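Local coordinates for protein acyltransferase (Streptococcus pneumoniae, PDB 5UG1) that transfers acetyl groups to hydroxyls of cell-wall peptidoglycan (O-acetylation), probably through a covalent acyl-enzyme intermediate, at residues M7-S12 against Q29-V34; L15-A20 against V144-E149. One frame throughout, in Å; residues are numbered along the deposited sequence.

Interaction 1. Residues M7-S12 against Q29-V34; sequences MLIGDS and QINAQV. With 03S (methanesulfonic acid), chain B.
Strands 7-10 and 29-32 run side by side in parallel, their axes 11° apart, and the main chain of L8 and G10 supplies the ladder. L8 N donates to Q29 O (2.8 Å) nearly along the C=O axis, and L8 O takes N31 N in its carbonyl plane; G10 N to N31 O and Q33 N to G10 O follow, each donor standing above the carbonyl plane. Side chains alternate between two faces. On one, M7 extends with CG anti to the backbone N, then bends at chi3 so that M7 CE, crossing Q29 obliquely, meets Q29 NE2 at 3.4 Å; N31 follows beside I9 on this face, which helix 38-50 covers. On the other, L8 also holds CG anti to the backbone N, bringing L8 CD2 to 4.4 Å from A32 CB, while its CB meets I30 CD1. L8 CD2 also lies against G10, which has no side chain. Beyond the strand, D11 sits at the N-cap of helix 12-16, CG between the backbone N and carbonyl carbon (chi1 64°), its OD1 weakly bonded to V13 N and A14 N. S12 takes the same crowded rotamer (chi1 75°): S12 OG bonds covalently to S10 of the methylsulfonyl group (1.5 Å) and has H145 as its outside partner, while S12 N donates to O12 of the adduct (3.1 Å). V34 comes alongside, CG1 near S12 CB. A serine nucleophile just past a strand's C-terminal end, with its own N-H gripping an adduct oxygen as in an oxyanion hole, is characteristic of the SGNH/GDSL hydrolase fold.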
loop_
_atom_site.group_PDB
_atom_site.type_symbol
_atom_site.label_atom_id
_atom_site.label_comp_id
_atom_site.label_asym_id
_atom_site.label_seq_id
_atom_site.Cartn_x
_atom_site.Cartn_y
_atom_site.Cartn_z
ATOM N N MET A 7 10.825 -3.118 1.235
ATOM C CA MET A 7 10.086 -4.135 0.500
ATOM C C MET A 7 8.624 -3.714 0.445
ATOM O O MET A 7 8.024 -3.391 1.479
ATOM C CB MET A 7 10.216 -5.521 1.153
ATOM C CG MET A 7 9.444 -6.608 0.413
ATOM S SD MET A 7 9.686 -8.235 1.092
ATOM C CE MET A 7 11.309 -8.678 0.466
ATOM N N LEU A 8 8.064 -3.697 -0.758
ATOM C CA LEU A 8 6.637 -3.497 -0.960
ATOM C C LEU A 8 5.991 -4.855 -1.219
ATOM O O LEU A 8 6.466 -5.621 -2.065
ATOM C CB LEU A 8 6.385 -2.542 -2.127
ATOM C CG LEU A 8 4.934 -2.123 -2.369
ATOM C CD1 LEU A 8 4.893 -0.723 -2.919
ATOM C CD2 LEU A 8 4.234 -3.093 -3.332
ATOM N N ILE A 9 4.948 -5.172 -0.457
ATOM C CA ILE A 9 4.129 -6.364 -0.665
ATOM C C ILE A 9 2.764 -5.853 -1.090
ATOM O O ILE A 9 2.062 -5.221 -0.288
ATOM C CB ILE A 9 4.011 -7.215 0.604
ATOM C CG1 ILE A 9 5.381 -7.585 1.171
ATOM C CG2 ILE A 9 3.125 -8.455 0.352
ATOM C CD1 ILE A 9 5.344 -7.771 2.693
ATOM N N GLY A 10 2.417 -6.106 -2.323
ATOM C CA GLY A 10 1.288 -5.452 -2.924
ATOM C C GLY A 10 0.417 -6.261 -3.845
ATOM O O GLY A 10 0.724 -7.366 -4.182
ATOM N N ASP A 11 -0.671 -5.629 -4.246
ATOM C CA ASP A 11 -1.706 -6.201 -5.082
ATOM C C ASP A 11 -1.576 -5.832 -6.567
ATOM O O ASP A 11 -0.591 -5.322 -6.990
ATOM C CB ASP A 11 -3.094 -5.882 -4.518
ATOM C CG ASP A 11 -3.411 -4.412 -4.523
ATOM O OD1 ASP A 11 -2.690 -3.646 -5.087
ATOM O OD2 ASP A 11 -4.398 -4.021 -3.960
ATOM N N SER A 12 -2.599 -6.123 -7.335
ATOM C CA SER A 12 -2.599 -5.836 -8.746
ATOM C C SER A 12 -2.483 -4.366 -9.082
ATOM O O SER A 12 -1.991 -4.043 -10.097
ATOM C CB SER A 12 -3.845 -6.385 -9.394
ATOM O OG SER A 12 -4.934 -5.605 -9.077
ATOM N N GLN A 29 12.550 -3.329 -3.185
ATOM C CA GLN A 29 12.137 -4.676 -3.545
ATOM C C GLN A 29 10.625 -4.652 -3.714
ATOM O O GLN A 29 9.888 -4.578 -2.726
ATOM C CB GLN A 29 12.549 -5.683 -2.472
ATOM C CG GLN A 29 14.047 -5.855 -2.314
ATOM C CD GLN A 29 14.393 -6.812 -1.190
ATOM O OE1 GLN A 29 14.881 -6.408 -0.137
ATOM N NE2 GLN A 29 14.138 -8.088 -1.410
ATOM N N ILE A 30 10.166 -4.691 -4.959
ATOM C CA ILE A 30 8.745 -4.606 -5.265
ATOM C C ILE A 30 8.251 -6.038 -5.409
ATOM O O ILE A 30 8.631 -6.743 -6.351
ATOM C CB ILE A 30 8.477 -3.777 -6.532
ATOM C CG1 ILE A 30 9.228 -2.439 -6.491
ATOM C CG2 ILE A 30 6.983 -3.499 -6.702
ATOM C CD1 ILE A 30 8.741 -1.486 -5.421
ATOM N N ASN A 31 7.440 -6.489 -4.454
ATOM C CA ASN A 31 6.873 -7.836 -4.471
ATOM C C ASN A 31 5.357 -7.666 -4.561
ATOM O O ASN A 31 4.652 -7.638 -3.551
ATOM C CB ASN A 31 7.338 -8.628 -3.230
ATOM C CG ASN A 31 6.636 -9.971 -3.074
ATOM O OD1 ASN A 31 6.003 -10.487 -4.002
ATOM N ND2 ASN A 31 6.752 -10.548 -1.881
ATOM N N ALA A 32 4.850 -7.532 -5.786
ATOM C CA ALA A 32 3.431 -7.288 -6.016
ATOM C C ALA A 32 2.895 -8.340 -6.966
ATOM O O ALA A 32 3.581 -8.731 -7.915
ATOM C CB ALA A 32 3.178 -5.881 -6.589
ATOM N N GLN A 33 1.712 -8.848 -6.690
ATOM C CA GLN A 33 1.086 -9.884 -7.501
ATOM C C GLN A 33 -0.409 -9.686 -7.612
ATOM O O GLN A 33 -1.002 -9.006 -6.830
ATOM C CB GLN A 33 1.335 -11.280 -6.928
ATOM C CG GLN A 33 2.735 -11.541 -6.454
ATOM C CD GLN A 33 2.812 -12.784 -5.636
ATOM O OE1 GLN A 33 2.665 -13.890 -6.151
ATOM N NE2 GLN A 33 3.029 -12.624 -4.354
ATOM N N VAL A 34 -1.011 -10.314 -8.588
ATOM C CA VAL A 34 -2.380 -10.024 -8.937
ATOM C C VAL A 34 -3.409 -10.232 -7.841
ATOM O O VAL A 34 -4.183 -9.358 -7.584
ATOM C CB VAL A 34 -2.832 -10.744 -10.217
ATOM C CG1 VAL A 34 -4.221 -10.307 -10.578
ATOM C CG2 VAL A 34 -1.877 -10.463 -11.349
HETATM S S10 03S B . -6.128 -6.053 -8.251
HETATM O O11 03S B . -6.988 -4.850 -8.179
HETATM O O12 03S B . -5.650 -6.401 -6.894
HETATM C C13 03S B . -7.001 -7.323 -8.873
#

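Interaction 2. Residues L15-A20 against V144-E149. With 03S (methanesulfonic acid), chain B.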
loop_
_atom_site.group_PDB
_atom_site.type_symbol
_atom_site.label_atom_id
_atom_site.label_comp_id
_atom_site.label_asym_id
_atom_site.label_seq_id
_atom_site.Cartn_x
_atom_site.Cartn_y
_atom_site.Cartn_z
ATOM N N LEU A 15 1.021 -3.791 -8.750
ATOM C CA LEU A 15 1.691 -4.476 -9.848
ATOM C C LEU A 15 1.574 -3.673 -11.136
ATOM O O LEU A 15 2.505 -3.642 -11.953
ATOM C CB LEU A 15 1.111 -5.874 -10.023
ATOM C CG LEU A 15 1.801 -6.688 -11.119
ATOM C CD1 LEU A 15 3.272 -6.896 -10.798
ATOM C CD2 LEU A 15 1.095 -8.024 -11.373
ATOM N N ARG A 16 0.439 -2.996 -11.320
ATOM C CA ARG A 16 0.260 -2.143 -12.489
ATOM C C ARG A 16 1.249 -0.981 -12.488
ATOM O O ARG A 16 1.669 -0.519 -13.553
ATOM C CB ARG A 16 -1.187 -1.647 -12.521
ATOM C CG ARG A 16 -1.648 -1.031 -13.840
ATOM C CD ARG A 16 -3.135 -0.671 -13.741
ATOM N NE ARG A 16 -3.662 0.012 -14.920
ATOM C CZ ARG A 16 -4.020 -0.607 -16.038
ATOM N NH1 ARG A 16 -3.893 -1.925 -16.125
ATOM N NH2 ARG A 16 -4.509 0.085 -17.065
ATOM N N ALA A 17 1.644 -0.505 -11.306
ATOM C CA ALA A 17 2.604 0.581 -11.175
ATOM C C ALA A 17 4.036 0.085 -10.991
ATOM O O ALA A 17 4.886 0.848 -10.519
ATOM C CB ALA A 17 2.209 1.490 -10.004
ATOM N N ASN A 18 4.313 -1.172 -11.349
ATOM C CA ASN A 18 5.609 -1.790 -11.068
ATOM C C ASN A 18 6.774 -0.951 -11.602
ATOM O O ASN A 18 7.696 -0.594 -10.862
ATOM C CB ASN A 18 5.634 -3.201 -11.672
ATOM C CG ASN A 18 6.942 -3.918 -11.443
ATOM O OD1 ASN A 18 7.480 -3.923 -10.335
ATOM N ND2 ASN A 18 7.471 -4.524 -12.498
ATOM N N THR A 19 6.752 -0.627 -12.895
ATOM C CA THR A 19 7.881 0.089 -13.478
ATOM C C THR A 19 8.051 1.466 -12.850
ATOM O O THR A 19 9.182 1.916 -12.620
ATOM C CB THR A 19 7.683 0.214 -14.980
ATOM O OG1 THR A 19 7.346 -1.074 -15.507
ATOM C CG2 THR A 19 8.948 0.729 -15.629
ATOM N N ALA A 20 6.940 2.153 -12.572
ATOM C CA ALA A 20 7.037 3.484 -11.979
ATOM C C ALA A 20 7.558 3.397 -10.550
ATOM O O ALA A 20 8.373 4.222 -10.128
ATOM C CB ALA A 20 5.679 4.188 -12.025
ATOM N N VAL A 144 -10.336 1.120 -10.766
ATOM C CA VAL A 144 -9.385 0.555 -9.834
ATOM C C VAL A 144 -7.981 0.457 -10.436
ATOM O O VAL A 144 -7.002 0.745 -9.795
ATOM C CB VAL A 144 -9.822 -0.846 -9.390
ATOM C CG1 VAL A 144 -8.778 -1.501 -8.521
ATOM C CG2 VAL A 144 -11.160 -0.814 -8.704
ATOM N N HIS A 145 -7.946 0.020 -11.678
ATOM C CA HIS A 145 -6.748 -0.082 -12.455
ATOM C C HIS A 145 -6.601 1.168 -13.291
ATOM O O HIS A 145 -7.209 1.294 -14.311
ATOM C CB HIS A 145 -6.758 -1.342 -13.314
ATOM C CG HIS A 145 -6.788 -2.612 -12.524
ATOM N ND1 HIS A 145 -7.948 -3.280 -12.241
ATOM C CD2 HIS A 145 -5.804 -3.304 -11.918
ATOM C CE1 HIS A 145 -7.674 -4.338 -11.514
ATOM N NE2 HIS A 145 -6.379 -4.382 -11.314
ATOM N N PHE A 146 -5.794 2.097 -12.827
ATOM C CA PHE A 146 -5.651 3.395 -13.457
ATOM C C PHE A 146 -5.233 3.353 -14.928
ATOM O O PHE A 146 -4.521 2.489 -15.332
ATOM C CB PHE A 146 -4.658 4.238 -12.655
ATOM C CG PHE A 146 -3.351 3.562 -12.420
ATOM C CD1 PHE A 146 -2.446 3.425 -13.436
ATOM C CD2 PHE A 146 -3.030 3.060 -11.191
ATOM C CE1 PHE A 146 -1.271 2.784 -13.242
ATOM C CE2 PHE A 146 -1.860 2.425 -10.988
ATOM C CZ PHE A 146 -0.963 2.290 -12.000
ATOM N N GLY A 147 -5.697 4.321 -15.705
ATOM C CA GLY A 147 -5.281 4.449 -17.091
ATOM C C GLY A 147 -6.040 3.611 -18.104
ATOM O O GLY A 147 -6.157 2.391 -17.955
ATOM N N SER A 148 -6.553 4.262 -19.150
ATOM C CA SER A 148 -7.223 3.580 -20.250
ATOM C C SER A 148 -6.334 3.446 -21.474
ATOM O O SER A 148 -6.690 2.709 -22.398
ATOM C CB SER A 148 -8.511 4.323 -20.640
ATOM O OG SER A 148 -8.206 5.622 -21.119
ATOM N N GLU A 149 -5.202 4.148 -21.502
ATOM C CA GLU A 149 -4.164 3.955 -22.507
ATOM C C GLU A 149 -2.829 4.321 -21.874
ATOM O O GLU A 149 -2.766 4.680 -20.696
ATOM C CB GLU A 149 -4.449 4.780 -23.758
ATOM C CG GLU A 149 -4.919 6.170 -23.454
ATOM C CD GLU A 149 -5.804 6.706 -24.550
ATOM O OE1 GLU A 149 -5.341 6.754 -25.716
ATOM O OE2 GLU A 149 -6.968 7.052 -24.247
HETATM S S10 03S B . -6.128 -6.053 -8.251
HETATM O O11 03S B . -6.988 -4.850 -8.179
HETATM O O12 03S B . -5.650 -6.401 -6.894
HETATM C C13 03S B . -7.001 -7.323 -8.873
#
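R16 carries nearly all of this contact. Its chain is extended, CG anti to the backbone N (chi1 -165°) and straight on to NE, so the guanidinium reaches the main chain of the 145-147 loop. Hydrogen bonding is side-on: R16 NE donates to F146 O at 2.7 Å, in the carbonyl plane and on a lone pair, and R16 NH2 donates to the same F146 O from above that plane. The oxygen lies almost in the guanidinium plane, so the two bonds fix the rotation of the group. A weak third bond runs from R16 NH2 to G147 O (3.0 Å).

Apolar packing supports this grip. F146, with CG in the crowded position between backbone N and carbonyl carbon (chi1 53°), turns its ring face to the R16 chain: R16 CD stands over the ring centre, 4.0 Å from the F146 centroid, in a CH-pi contact. A17 CB touches the ring edge at F146 CZ (3.8 Å). H145 CB lies over one guanidinium face, 3.7 Å from R16 CD.

H145 touches R16 chiefly through this CB, while its ring nitrogens face the active site: ND1 bonds D142 OD2, consistent with a Ser-His-Asp triad, and H145 NE2 lies 3.2 Å from O11 of the adduct. The contact joins the junction of helices 12-16 and 18-24 to the loop preceding helix 150-171, whose I153, A157 and Y160 pack against R16, F146 and A17.

From the N terminus, strand 6-10 runs into helix 12-16, then helix 18-24, and returns as strand 29-32; interaction 1 closes this short loop, a right-handed beta-alpha-beta crossover at the edge of the parallel sheet. Interaction 2 starts within that crossover, at 15-20, and closes a far longer loop of 123 residues that includes the three other strands. Their segments alternate along the chain, so the two loops cross. They meet directly: S12 OG lies 2.9 Å from H145 NE2 in a probable hydrogen bond, and L15 packs on A32 and V34. Together they tie the sheet edge, the first helices and the 144-149 loop before helix 150-171 around the methylsulfonyl adduct.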